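Local coordinates for octaprenyl-diphosphate synthase (Bacteroides thetaiotaomicron, PDB 3RMG), which probably acts as a magnesium-dependent prenyltransferase of the FPP/GGPP synthase family, building isoprenoid diphosphate chains, at residues V55-R60 with C311-T316; R60-V65 with V196-L201. All coordinates share one frame; numbering follows the deposited sequence.

Interaction 1 of 2, residues V55-R60 with C311-T316; sequences VLLVAR and CLALRT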
ATOM      1  N   VAL A  55     -21.775   3.696   6.107  1.00 37.61           N
ATOM      2  CA  VAL A  55     -21.054   4.730   6.832  1.00 38.41           C
ATOM      3  C   VAL A  55     -21.975   5.920   7.096  1.00 40.08           C
ATOM      4  O   VAL A  55     -22.026   6.440   8.209  1.00 38.57           O
ATOM      5  CB  VAL A  55     -19.820   5.228   6.043  1.00 39.91           C
ATOM      6  CG1 VAL A  55     -19.177   6.421   6.774  1.00 33.86           C
ATOM      7  CG2 VAL A  55     -18.808   4.087   5.826  1.00 36.82           C
ATOM      8  N   LEU A  56     -22.708   6.338   6.063  1.00 36.18           N
ATOM      9  CA  LEU A  56     -23.594   7.485   6.168  1.00 38.27           C
ATOM     10  C   LEU A  56     -24.740   7.213   7.130  1.00 41.98           C
ATOM     11  O   LEU A  56     -25.008   8.034   8.019  1.00 42.67           O
ATOM     12  CB  LEU A  56     -24.111   7.918   4.787  1.00 36.68           C
ATOM     13  CG  LEU A  56     -22.977   8.206   3.793  1.00 41.75           C
ATOM     14  CD1 LEU A  56     -23.496   8.560   2.431  1.00 33.51           C
ATOM     15  CD2 LEU A  56     -22.071   9.309   4.318  1.00 35.26           C
ATOM     16  N   LEU A  57     -25.416   6.073   6.976  1.00 33.87           N
ATOM     17  CA  LEU A  57     -26.538   5.783   7.881  1.00 34.47           C
ATOM     18  C   LEU A  57     -26.096   5.738   9.345  1.00 35.22           C
ATOM     19  O   LEU A  57     -26.748   6.339  10.204  1.00 33.83           O
ATOM     20  CB  LEU A  57     -27.296   4.511   7.490  1.00 30.03           C
ATOM     21  CG  LEU A  57     -28.072   4.500   6.165  1.00 31.78           C
ATOM     22  CD1 LEU A  57     -28.553   3.131   5.847  1.00 31.61           C
ATOM     23  CD2 LEU A  57     -29.243   5.471   6.169  1.00 38.19           C
ATOM     24  N   VAL A  58     -24.996   5.042   9.642  1.00 38.82           N
ATOM     25  CA  VAL A  58     -24.529   4.927  11.045  1.00 31.89           C
ATOM     26  C   VAL A  58     -24.223   6.294  11.648  1.00 31.91           C
ATOM     27  O   VAL A  58     -24.555   6.559  12.796  1.00 40.09           O
ATOM     28  CB  VAL A  58     -23.270   4.005  11.179  1.00 34.64           C
ATOM     29  CG1 VAL A  58     -22.573   4.191  12.552  1.00 31.80           C
ATOM     30  CG2 VAL A  58     -23.659   2.587  10.996  1.00 30.58           C
ATOM     31  N   ALA A  59     -23.576   7.160  10.880  1.00 30.93           N
ATOM     32  CA  ALA A  59     -23.247   8.494  11.385  1.00 41.01           C
ATOM     33  C   ALA A  59     -24.523   9.262  11.700  1.00 39.65           C
ATOM     34  O   ALA A  59     -24.619   9.956  12.727  1.00 32.15           O
ATOM     35  CB  ALA A  59     -22.373   9.267  10.387  1.00 36.26           C
ATOM     36  N   ARG A  60     -25.515   9.107  10.829  1.00 36.36           N
ATOM     37  CA  ARG A  60     -26.794   9.787  11.009  1.00 35.10           C
ATOM     38  C   ARG A  60     -27.571   9.256  12.219  1.00 41.84           C
ATOM     39  O   ARG A  60     -28.477   9.927  12.721  1.00 46.15           O
ATOM     40  CB  ARG A  60     -27.633   9.748   9.726  1.00 31.35           C
ATOM     41  CG  ARG A  60     -27.134  10.728   8.637  1.00 31.57           C
ATOM     42  CD  ARG A  60     -27.419  12.198   8.970  1.00 41.13           C
ATOM     43  NE  ARG A  60     -28.852  12.420   9.130  1.00 45.48           N
ATOM     44  CZ  ARG A  60     -29.694  12.584   8.111  1.00 62.41           C
ATOM     45  NH1 ARG A  60     -29.244  12.573   6.858  1.00 59.39           N
ATOM     46  NH2 ARG A  60     -30.990  12.764   8.343  1.00 67.64           N
ATOM     47  N   CYS A 311     -32.908   4.636  11.684  1.00 42.73           N
ATOM     48  CA  CYS A 311     -33.112   3.262  12.151  1.00 42.14           C
ATOM     49  C   CYS A 311     -33.890   2.466  11.106  1.00 41.44           C
ATOM     50  O   CYS A 311     -33.524   1.340  10.778  1.00 42.10           O
ATOM     51  CB  CYS A 311     -33.844   3.231  13.496  1.00 43.29           C
ATOM     52  SG  CYS A 311     -33.617   1.687  14.505  1.00 64.11           S
ATOM     53  N   LEU A 312     -34.954   3.057  10.568  1.00 39.73           N
ATOM     54  CA  LEU A 312     -35.802   2.358   9.604  1.00 41.81           C
ATOM     55  C   LEU A 312     -35.008   2.078   8.330  1.00 37.19           C
ATOM     56  O   LEU A 312     -35.108   1.001   7.732  1.00 43.64           O
ATOM     57  CB  LEU A 312     -37.054   3.197   9.291  1.00 45.68           C
ATOM     58  CG  LEU A 312     -37.867   2.846   8.032  1.00 44.08           C
ATOM     59  CD1 LEU A 312     -38.255   1.396   8.025  1.00 39.26           C
ATOM     60  CD2 LEU A 312     -39.112   3.713   7.904  1.00 44.93           C
ATOM     61  N   ALA A 313     -34.198   3.049   7.930  1.00 36.79           N
ATOM     62  CA  ALA A 313     -33.348   2.888   6.760  1.00 39.54           C
ATOM     63  C   ALA A 313     -32.363   1.720   6.930  1.00 40.67           C
ATOM     64  O   ALA A 313     -32.179   0.917   6.015  1.00 37.72           O
ATOM     65  CB  ALA A 313     -32.616   4.200   6.444  1.00 31.09           C
ATOM     66  N   LEU A 314     -31.750   1.623   8.105  1.00 35.55           N
ATOM     67  CA  LEU A 314     -30.847   0.511   8.430  1.00 35.71           C
ATOM     68  C   LEU A 314     -31.548  -0.855   8.456  1.00 41.52           C
ATOM     69  O   LEU A 314     -31.015  -1.841   7.942  1.00 40.43           O
ATOM     70  CB  LEU A 314     -30.175   0.761   9.781  1.00 38.65           C
ATOM     71  CG  LEU A 314     -28.969   1.687   9.670  1.00 42.48           C
ATOM     72  CD1 LEU A 314     -28.617   2.275  11.011  1.00 32.95           C
ATOM     73  CD2 LEU A 314     -27.779   0.927   9.034  1.00 34.00           C
ATOM     74  N   ARG A 315     -32.733  -0.928   9.056  1.00 36.17           N
ATOM     75  CA  ARG A 315     -33.451  -2.183   9.018  1.00 39.75           C
ATOM     76  C   ARG A 315     -33.731  -2.596   7.570  1.00 42.15           C
ATOM     77  O   ARG A 315     -33.563  -3.754   7.228  1.00 45.63           O
ATOM     78  CB  ARG A 315     -34.733  -2.141   9.851  1.00 37.98           C
ATOM     79  CG  ARG A 315     -34.466  -1.944  11.331  1.00 43.51           C
ATOM     80  CD  ARG A 315     -35.651  -2.321  12.195  1.00 45.27           C
ATOM     81  NE  ARG A 315     -36.905  -1.722  11.742  1.00 63.74           N
ATOM     82  CZ  ARG A 315     -37.273  -0.461  11.970  1.00 63.30           C
ATOM     83  NH1 ARG A 315     -38.452  -0.031  11.538  1.00 55.03           N
ATOM     84  NH2 ARG A 315     -36.471   0.372  12.622  1.00 62.57           N
ATOM     85  N   THR A 316     -34.134  -1.649   6.726  1.00 44.97           N
ATOM     86  CA  THR A 316     -34.395  -1.934   5.313  1.00 41.85           C
ATOM     87  C   THR A 316     -33.103  -2.310   4.577  1.00 44.50           C
ATOM     88  O   THR A 316     -33.079  -3.222   3.771  1.00 46.79           O
ATOM     89  CB  THR A 316     -35.050  -0.730   4.588  1.00 40.93           C
ATOM     90  OG1 THR A 316     -36.156  -0.247   5.356  1.00 50.15           O
ATOM     91  CG2 THR A 316     -35.551  -1.136   3.210  1.00 41.82           C
TER
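Leu57 meets two consecutive residues of the segment 311-316, Ala313 and Leu314, and divides its branches between them. Its CD2 comes up against the methyl of Ala313, with Leu57 CD2 and Ala313 CB 3.6 Å apart. The other half of the side chain belongs to Leu314: CD2 of Leu314 lies 3.9 Å from Leu57 CB and 4.0 Å from Leu57 CD1. The two leucines run antiparallel, side by side, the outer half of Leu314 lying against CB and CD1 of Leu57. The CB of Leu314 does not point straight at the other helix; with CG turned beside the backbone N (chi1 -82°), the branch is carried over to Leu57. The CA atoms of Leu57 and Leu314 stand 6.8 Å apart. With an alanine here instead of Leu314, the CG and CD2 atoms lying against Leu57 are gone, which is likely to open a gap beside its CB and CD1.

Farther out, Leu57 also touches Ile13, and Val58 leans on Ala182 and Ala185 of helix 174-188. All three touching residues are buried and purely aliphatic, so between these two segments the contact is apolar and rests on shape and dispersion rather than on directional bonds.

Interaction 2 of 2, residues R60-V65 with V196-L201; sequences RLYGAV and VAFARL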
ATOM      1  N   ARG A  60     -25.515   9.107  10.829  1.00 36.36           N
ATOM      2  CA  ARG A  60     -26.794   9.787  11.009  1.00 35.10           C
ATOM      3  C   ARG A  60     -27.571   9.256  12.219  1.00 41.84           C
ATOM      4  O   ARG A  60     -28.477   9.927  12.721  1.00 46.15           O
ATOM      5  CB  ARG A  60     -27.633   9.748   9.726  1.00 31.35           C
ATOM      6  CG  ARG A  60     -27.134  10.728   8.637  1.00 31.57           C
ATOM      7  CD  ARG A  60     -27.419  12.198   8.970  1.00 41.13           C
ATOM      8  NE  ARG A  60     -28.852  12.420   9.130  1.00 45.48           N
ATOM      9  CZ  ARG A  60     -29.694  12.584   8.111  1.00 62.41           C
ATOM     10  NH1 ARG A  60     -29.244  12.573   6.858  1.00 59.39           N
ATOM     11  NH2 ARG A  60     -30.990  12.764   8.343  1.00 67.64           N
ATOM     12  N   LEU A  61     -27.210   8.076  12.719  1.00 41.58           N
ATOM     13  CA  LEU A  61     -27.769   7.655  14.008  1.00 46.16           C
ATOM     14  C   LEU A  61     -27.402   8.653  15.103  1.00 47.58           C
ATOM     15  O   LEU A  61     -28.167   8.858  16.032  1.00 48.04           O
ATOM     16  CB  LEU A  61     -27.288   6.264  14.418  1.00 39.89           C
ATOM     17  CG  LEU A  61     -27.895   5.058  13.717  1.00 48.63           C
ATOM     18  CD1 LEU A  61     -27.224   3.791  14.219  1.00 46.89           C
ATOM     19  CD2 LEU A  61     -29.402   5.014  13.959  1.00 42.48           C
ATOM     20  N   TYR A  62     -26.236   9.284  14.981  1.00 50.43           N
ATOM     21  CA  TYR A  62     -25.692  10.105  16.069  1.00 48.87           C
ATOM     22  C   TYR A  62     -25.717  11.601  15.805  1.00 52.12           C
ATOM     23  O   TYR A  62     -25.819  12.397  16.736  1.00 54.43           O
ATOM     24  CB  TYR A  62     -24.261   9.675  16.376  1.00 46.69           C
ATOM     25  CG  TYR A  62     -24.174   8.218  16.689  1.00 46.10           C
ATOM     26  CD1 TYR A  62     -24.808   7.697  17.807  1.00 46.48           C
ATOM     27  CD2 TYR A  62     -23.483   7.353  15.858  1.00 51.10           C
ATOM     28  CE1 TYR A  62     -24.748   6.351  18.098  1.00 45.93           C
ATOM     29  CE2 TYR A  62     -23.414   6.008  16.129  1.00 46.54           C
ATOM     30  CZ  TYR A  62     -24.053   5.507  17.255  1.00 51.84           C
ATOM     31  OH  TYR A  62     -23.991   4.158  17.535  1.00 46.25           O
ATOM     32  N   GLY A  63     -25.598  11.989  14.542  1.00 54.65           N
ATOM     33  CA  GLY A  63     -25.550  13.403  14.207  1.00 57.53           C
ATOM     34  C   GLY A  63     -25.592  13.672  12.722  1.00 54.96           C
ATOM     35  O   GLY A  63     -26.081  12.862  11.940  1.00 60.23           O
ATOM     36  N   ALA A  64     -25.090  14.829  12.332  1.00 52.26           N
ATOM     37  CA  ALA A  64     -25.022  15.165  10.929  1.00 50.26           C
ATOM     38  C   ALA A  64     -23.706  14.626  10.393  1.00 48.00           C
ATOM     39  O   ALA A  64     -22.722  14.528  11.116  1.00 49.95           O
ATOM     40  CB  ALA A  64     -25.108  16.673  10.729  1.00 46.23           C
ATOM     41  N   VAL A  65     -23.710  14.273   9.120  1.00 43.73           N
ATOM     42  CA  VAL A  65     -22.520  13.823   8.433  1.00 44.41           C
ATOM     43  C   VAL A  65     -21.535  14.976   8.308  1.00 49.56           C
ATOM     44  O   VAL A  65     -21.898  16.057   7.835  1.00 47.77           O
ATOM     45  CB  VAL A  65     -22.894  13.368   7.018  1.00 48.34           C
ATOM     46  CG1 VAL A  65     -21.671  13.346   6.106  1.00 42.12           C
ATOM     47  CG2 VAL A  65     -23.619  12.032   7.069  1.00 36.94           C
ATOM     48  N   VAL A 196     -19.367   3.832  19.595  1.00 36.48           N
ATOM     49  CA  VAL A 196     -18.370   3.338  18.642  1.00 32.67           C
ATOM     50  C   VAL A 196     -18.309   1.809  18.695  1.00 36.42           C
ATOM     51  O   VAL A 196     -18.303   1.151  17.662  1.00 43.41           O
ATOM     52  CB  VAL A 196     -16.979   3.946  18.937  1.00 38.07           C
ATOM     53  CG1 VAL A 196     -15.913   3.238  18.174  1.00 31.18           C
ATOM     54  CG2 VAL A 196     -16.969   5.437  18.593  1.00 39.75           C
ATOM     55  N   ALA A 197     -18.297   1.246  19.903  1.00 36.03           N
ATOM     56  CA  ALA A 197     -18.296  -0.209  20.063  1.00 36.21           C
ATOM     57  C   ALA A 197     -19.605  -0.809  19.554  1.00 37.82           C
ATOM     58  O   ALA A 197     -19.628  -1.888  18.932  1.00 35.33           O
ATOM     59  CB  ALA A 197     -18.065  -0.603  21.540  1.00 35.64           C
ATOM     60  N   PHE A 198     -20.700  -0.113  19.823  1.00 30.29           N
ATOM     61  CA  PHE A 198     -21.996  -0.553  19.325  1.00 31.70           C
ATOM     62  C   PHE A 198     -22.024  -0.576  17.789  1.00 33.17           C
ATOM     63  O   PHE A 198     -22.548  -1.512  17.181  1.00 34.35           O
ATOM     64  CB  PHE A 198     -23.086   0.344  19.896  1.00 26.93           C
ATOM     65  CG  PHE A 198     -24.387   0.296  19.150  1.00 31.89           C
ATOM     66  CD1 PHE A 198     -24.505   0.883  17.891  1.00 41.33           C
ATOM     67  CD2 PHE A 198     -25.523  -0.256  19.739  1.00 31.99           C
ATOM     68  CE1 PHE A 198     -25.726   0.879  17.205  1.00 42.54           C
ATOM     69  CE2 PHE A 198     -26.738  -0.262  19.065  1.00 39.99           C
ATOM     70  CZ  PHE A 198     -26.837   0.310  17.789  1.00 33.08           C
ATOM     71  N   ALA A 199     -21.440   0.444  17.167  1.00 31.73           N
ATOM     72  CA  ALA A 199     -21.456   0.564  15.706  1.00 27.63           C
ATOM     73  C   ALA A 199     -20.591  -0.525  15.085  1.00 33.74           C
ATOM     74  O   ALA A 199     -20.981  -1.140  14.075  1.00 35.49           O
ATOM     75  CB  ALA A 199     -20.949   1.949  15.279  1.00 27.64           C
ATOM     76  N   ARG A 200     -19.424  -0.765  15.688  1.00 30.94           N
ATOM     77  CA  ARG A 200     -18.516  -1.821  15.214  1.00 31.01           C
ATOM     78  C   ARG A 200     -19.179  -3.200  15.178  1.00 35.68           C
ATOM     79  O   ARG A 200     -19.143  -3.893  14.160  1.00 34.13           O
ATOM     80  CB  ARG A 200     -17.229  -1.878  16.058  1.00 37.89           C
ATOM     81  CG  ARG A 200     -16.089  -2.748  15.427  1.00 29.41           C
ATOM     82  CD  ARG A 200     -15.254  -3.471  16.503  1.00 36.68           C
ATOM     83  NE  ARG A 200     -16.075  -4.473  17.195  1.00 48.80           N
ATOM     84  CZ  ARG A 200     -16.247  -5.727  16.773  1.00 46.41           C
ATOM     85  NH1 ARG A 200     -15.629  -6.154  15.673  1.00 48.13           N
ATOM     86  NH2 ARG A 200     -17.035  -6.557  17.450  1.00 44.11           N
ATOM     87  N   LEU A 201     -19.786  -3.607  16.284  1.00 32.08           N
ATOM     88  CA  LEU A 201     -20.526  -4.875  16.316  1.00 33.26           C
ATOM     89  C   LEU A 201     -21.644  -4.938  15.263  1.00 30.41           C
ATOM     90  O   LEU A 201     -21.778  -5.920  14.526  1.00 32.46           O
ATOM     91  CB  LEU A 201     -21.118  -5.077  17.697  1.00 29.88           C
ATOM     92  CG  LEU A 201     -21.709  -6.442  17.996  1.00 42.39           C
ATOM     93  CD1 LEU A 201     -20.692  -7.527  17.652  1.00 36.58           C
ATOM     94  CD2 LEU A 201     -22.141  -6.513  19.467  1.00 37.20           C
TER
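Tyr62 reaches toward Phe198 with its phenol end, the foremost part of a side chain that spans most of the space between helix 50-62 and helix 193-217. The backbones are well separated here: CA of Tyr62 and CA of Val196 are 10.3 Å apart. From CB, which leaves the main chain in the direction of helix 193-217, the chain turns to put CG beside the backbone N (chi1 -55°), a rotation that lays the ring against the preceding residue while the hydroxyl runs on to Phe198. Leu61 CB sits centrally over one face of the Tyr62 ring, 4.1 Å from its plane. At the tip, the hydroxyl does the touching: Tyr62 OH lies 3.3 Å from Phe198 CD1 and 3.7 Å from Phe198 CE1, approaching the ring obliquely. A looser approach brings the same oxygen, Tyr62 OH, to 4.4 Å from Ala199 CB, so the hydroxyl rests in the angle between two successive side chains.

Phe198 extends to meet it with CG anti to the backbone N (chi1 161°), and the same side of its ring receives a second, lighter neighbour, Leu61 CD1, at 4.4 Å from Phe198 CE1. The two aromatic residues thus meet through a hydroxyl against ring carbons, with neither hydrogen bond nor ring stack between the segments.

Around them, Tyr62 also touches Val189 and Val191 in the loop after helix 174-188, while Leu61 packs on Ile310 and Leu314 of helix 309-323. Phe198 continues to Leu301 of helix 283-302 and, together with Leu61, to Leu305 in the loop beyond it. The contact therefore joins the 60-62 part of helix 50-62 to the early part of helix 193-217 within the all-alpha isoprenoid synthase fold expected for this family.

In the fold
Interactions 1 and 2 use the same helix, 50-62, and their centres lie about 9 Å apart. Interaction 1 binds this helix to 309-323, near the end of the chain, whereas interaction 2 binds its 60-62 part to helix 193-217. The two groups also touch directly: Leu314 CD1 is 3.8 Å from Leu61 CD1, and Val58 CG1 is 3.9 Å from Ala199 CB. Helix 50-62 thus packs against both of these helices, and those two contacts make the apolar region continuous. The centres of interactions 1 and 2 lie about 17 and 19 Å from the centre of the chain. Neither contact includes a ligand or metal, so nothing here ties them to the active site, and neither segment pair touches the other subunit.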